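PDB 1UP3: putative cellulase CEL6 from Mycobacterium tuberculosis, which probably hydrolyses internal beta-1,4-glucosidic bonds of cellulose as an endoglucanase of glycoside hydrolase family 6. Local coordinates for residues I216-N221 with D255-I260. Numbering follows the deposited sequence.
Sequences IDTSRN and DAYLWI
A256 offers its carbonyl O to the N-H of I216 (3.2 Å), a rung between parallel strands 213-217 and 254-258, the latter an outermost strand of the seven-stranded sheet. Y257 pairs with I216, and both side chains lie on the face covered by helix 195-208, where the branched I216 and the broad ring of Y257 suit a buried sheet-helix interface. The Y257 ring is met obliquely by the tip of I216 and by T218 CG2, which sits 3.6 Å from Y257 CB; a beta-branched threonine can give this methyl to the tyrosine while its hydroxyl bonds to the carbonyl of A243.

L258 continues the ladder with both its backbone groups: its N-H reaches I216 O, and its O receives the N-H of T218 (2.9 Å). Past the strand ends, W259 lays its indole against the backbone of S219, whose CA stands over the five-membered ring, 3.6 Å from its centroid, in a CH-pi contact, while the short side chain of S219 keeps its CB beside the ring atom CG. T218 OG1 lies at the indole edge, and NE1 of W259 shares the A243 carbonyl with it.

I260 turns its N-H to D217 OD1 (3.0 Å), meeting the carboxylate from above its plane. With CG anti to the backbone N (chi1 -167°), D217 brings this oxygen between the two segments, where it also accepts from S219 N, closing an Asx turn, and from S219 OG at 2.7 Å. The other oxygen, OD2, takes the N-H of K261. The D217 side chain lies about 8 Å from a bound beta-D-glucopyranose. Four donors thus grip one buried carboxylate, which should help to stabilise its negative charge and ties together the two loops that leave the C-terminal ends of these strands.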
loop_
_atom_site.group_PDB
_atom_site.type_symbol
_atom_site.label_atom_id
_atom_site.label_comp_id
_atom_site.label_asym_id
_atom_site.label_seq_id
_atom_site.Cartn_x
_atom_site.Cartn_y
_atom_site.Cartn_z
ATOM N N ILE A 216 -3.226 -0.500 -8.598
ATOM C CA ILE A 216 -1.952 -1.162 -8.797
ATOM C C ILE A 216 -0.850 -0.188 -8.277
ATOM O O ILE A 216 -0.807 0.975 -8.701
ATOM C CB ILE A 216 -1.702 -1.513 -10.269
ATOM C CG1 ILE A 216 -2.768 -2.486 -10.802
ATOM C CG2 ILE A 216 -0.330 -2.139 -10.430
ATOM C CD1 ILE A 216 -2.797 -2.601 -12.328
ATOM N N ASP A 217 0.070 -0.726 -7.481
ATOM C CA ASP A 217 1.298 -0.037 -7.010
ATOM C C ASP A 217 2.274 -0.077 -8.183
ATOM O O ASP A 217 2.805 -1.133 -8.541
ATOM C CB ASP A 217 1.898 -0.730 -5.801
ATOM C CG ASP A 217 2.936 0.060 -5.117
ATOM O OD1 ASP A 217 3.362 1.107 -5.669
ATOM O OD2 ASP A 217 3.379 -0.259 -3.982
ATOM N N THR A 218 2.513 1.089 -8.773
ATOM C CA THR A 218 3.465 1.263 -9.856
ATOM C C THR A 218 4.744 1.989 -9.435
ATOM O O THR A 218 5.536 2.469 -10.274
ATOM C CB THR A 218 2.803 2.024 -11.025
ATOM O OG1 THR A 218 2.307 3.293 -10.560
ATOM C CG2 THR A 218 1.612 1.216 -11.612
ATOM N N SER A 219 4.983 2.047 -8.126
ATOM C CA SER A 219 6.151 2.725 -7.595
ATOM C C SER A 219 7.501 2.250 -8.151
ATOM O O SER A 219 8.431 3.072 -8.361
ATOM C CB SER A 219 6.158 2.627 -6.082
ATOM O OG SER A 219 6.104 1.269 -5.634
ATOM N N ARG A 220 7.624 0.949 -8.398
ATOM C CA ARG A 220 8.920 0.359 -8.714
ATOM C C ARG A 220 8.878 -0.627 -9.864
ATOM O O ARG A 220 9.758 -1.493 -9.949
ATOM C CB ARG A 220 9.518 -0.297 -7.477
ATOM C CG ARG A 220 9.760 0.719 -6.312
ATOM C CD ARG A 220 10.582 0.154 -5.151
ATOM N NE ARG A 220 9.879 -0.934 -4.463
ATOM C CZ ARG A 220 10.419 -1.660 -3.526
ATOM N NH1 ARG A 220 11.673 -1.409 -3.127
ATOM N NH2 ARG A 220 9.694 -2.602 -2.940
ATOM N N ASN A 221 7.856 -0.548 -10.724
ATOM C CA ASN A 221 7.627 -1.579 -11.758
ATOM C C ASN A 221 7.918 -1.181 -13.196
ATOM O O ASN A 221 7.496 -1.867 -14.146
ATOM C CB ASN A 221 6.227 -2.190 -11.623
ATOM C CG ASN A 221 5.139 -1.306 -12.206
ATOM O OD1 ASN A 221 5.348 -0.099 -12.432
ATOM N ND2 ASN A 221 3.969 -1.893 -12.483
ATOM N N ASP A 255 -9.066 1.521 -11.005
ATOM C CA ASP A 255 -9.349 2.906 -10.607
ATOM C C ASP A 255 -8.109 3.800 -10.686
ATOM O O ASP A 255 -8.221 5.015 -10.956
ATOM C CB ASP A 255 -9.853 2.982 -9.163
ATOM C CG ASP A 255 -11.311 2.548 -8.968
ATOM O OD1 ASP A 255 -12.074 2.446 -9.973
ATOM O OD2 ASP A 255 -11.731 2.278 -7.809
ATOM N N ALA A 256 -6.931 3.232 -10.395
ATOM C CA ALA A 256 -5.716 4.031 -10.420
ATOM C C ALA A 256 -4.458 3.209 -10.422
ATOM O O ALA A 256 -4.446 2.076 -9.944
ATOM C CB ALA A 256 -5.655 4.964 -9.171
ATOM N N TYR A 257 -3.402 3.827 -10.921
ATOM C CA TYR A 257 -2.024 3.478 -10.582
ATOM C C TYR A 257 -1.608 4.382 -9.437
ATOM O O TYR A 257 -1.827 5.589 -9.517
ATOM C CB TYR A 257 -1.069 3.674 -11.768
ATOM C CG TYR A 257 -1.465 3.012 -13.061
ATOM C CD1 TYR A 257 -2.254 1.895 -13.085
ATOM C CD2 TYR A 257 -1.036 3.554 -14.278
ATOM C CE1 TYR A 257 -2.627 1.286 -14.310
ATOM C CE2 TYR A 257 -1.393 2.988 -15.470
ATOM C CZ TYR A 257 -2.192 1.860 -15.484
ATOM O OH TYR A 257 -2.582 1.295 -16.659
ATOM N N LEU A 258 -1.113 3.807 -8.350
ATOM C CA LEU A 258 -0.663 4.555 -7.178
ATOM C C LEU A 258 0.763 4.221 -6.847
ATOM O O LEU A 258 1.256 3.141 -7.226
ATOM C CB LEU A 258 -1.530 4.272 -5.945
ATOM C CG LEU A 258 -3.030 4.606 -6.043
ATOM C CD1 LEU A 258 -3.736 4.116 -4.790
ATOM C CD2 LEU A 258 -3.250 6.106 -6.308
ATOM N N TRP A 259 1.429 5.106 -6.113
ATOM C CA TRP A 259 2.710 4.696 -5.497
ATOM C C TRP A 259 2.402 4.407 -4.033
ATOM O O TRP A 259 2.200 5.340 -3.258
ATOM C CB TRP A 259 3.782 5.775 -5.637
ATOM C CG TRP A 259 4.358 5.887 -7.008
ATOM C CD1 TRP A 259 3.885 5.320 -8.180
ATOM C CD2 TRP A 259 5.530 6.622 -7.367
ATOM N NE1 TRP A 259 4.671 5.712 -9.230
ATOM C CE2 TRP A 259 5.708 6.473 -8.761
ATOM C CE3 TRP A 259 6.464 7.363 -6.647
ATOM C CZ2 TRP A 259 6.762 7.083 -9.453
ATOM C CZ3 TRP A 259 7.536 7.952 -7.342
ATOM C CH2 TRP A 259 7.652 7.806 -8.726
ATOM N N ILE A 260 2.229 3.134 -3.705
ATOM C CA ILE A 260 1.861 2.729 -2.352
ATOM C C ILE A 260 3.123 2.575 -1.510
ATOM O O ILE A 260 3.331 3.321 -0.543
ATOM C CB ILE A 260 0.926 1.496 -2.393
ATOM C CG1 ILE A 260 -0.311 1.856 -3.215
ATOM C CG2 ILE A 260 0.547 1.107 -0.936
ATOM C CD1 ILE A 260 -1.289 0.755 -3.425
#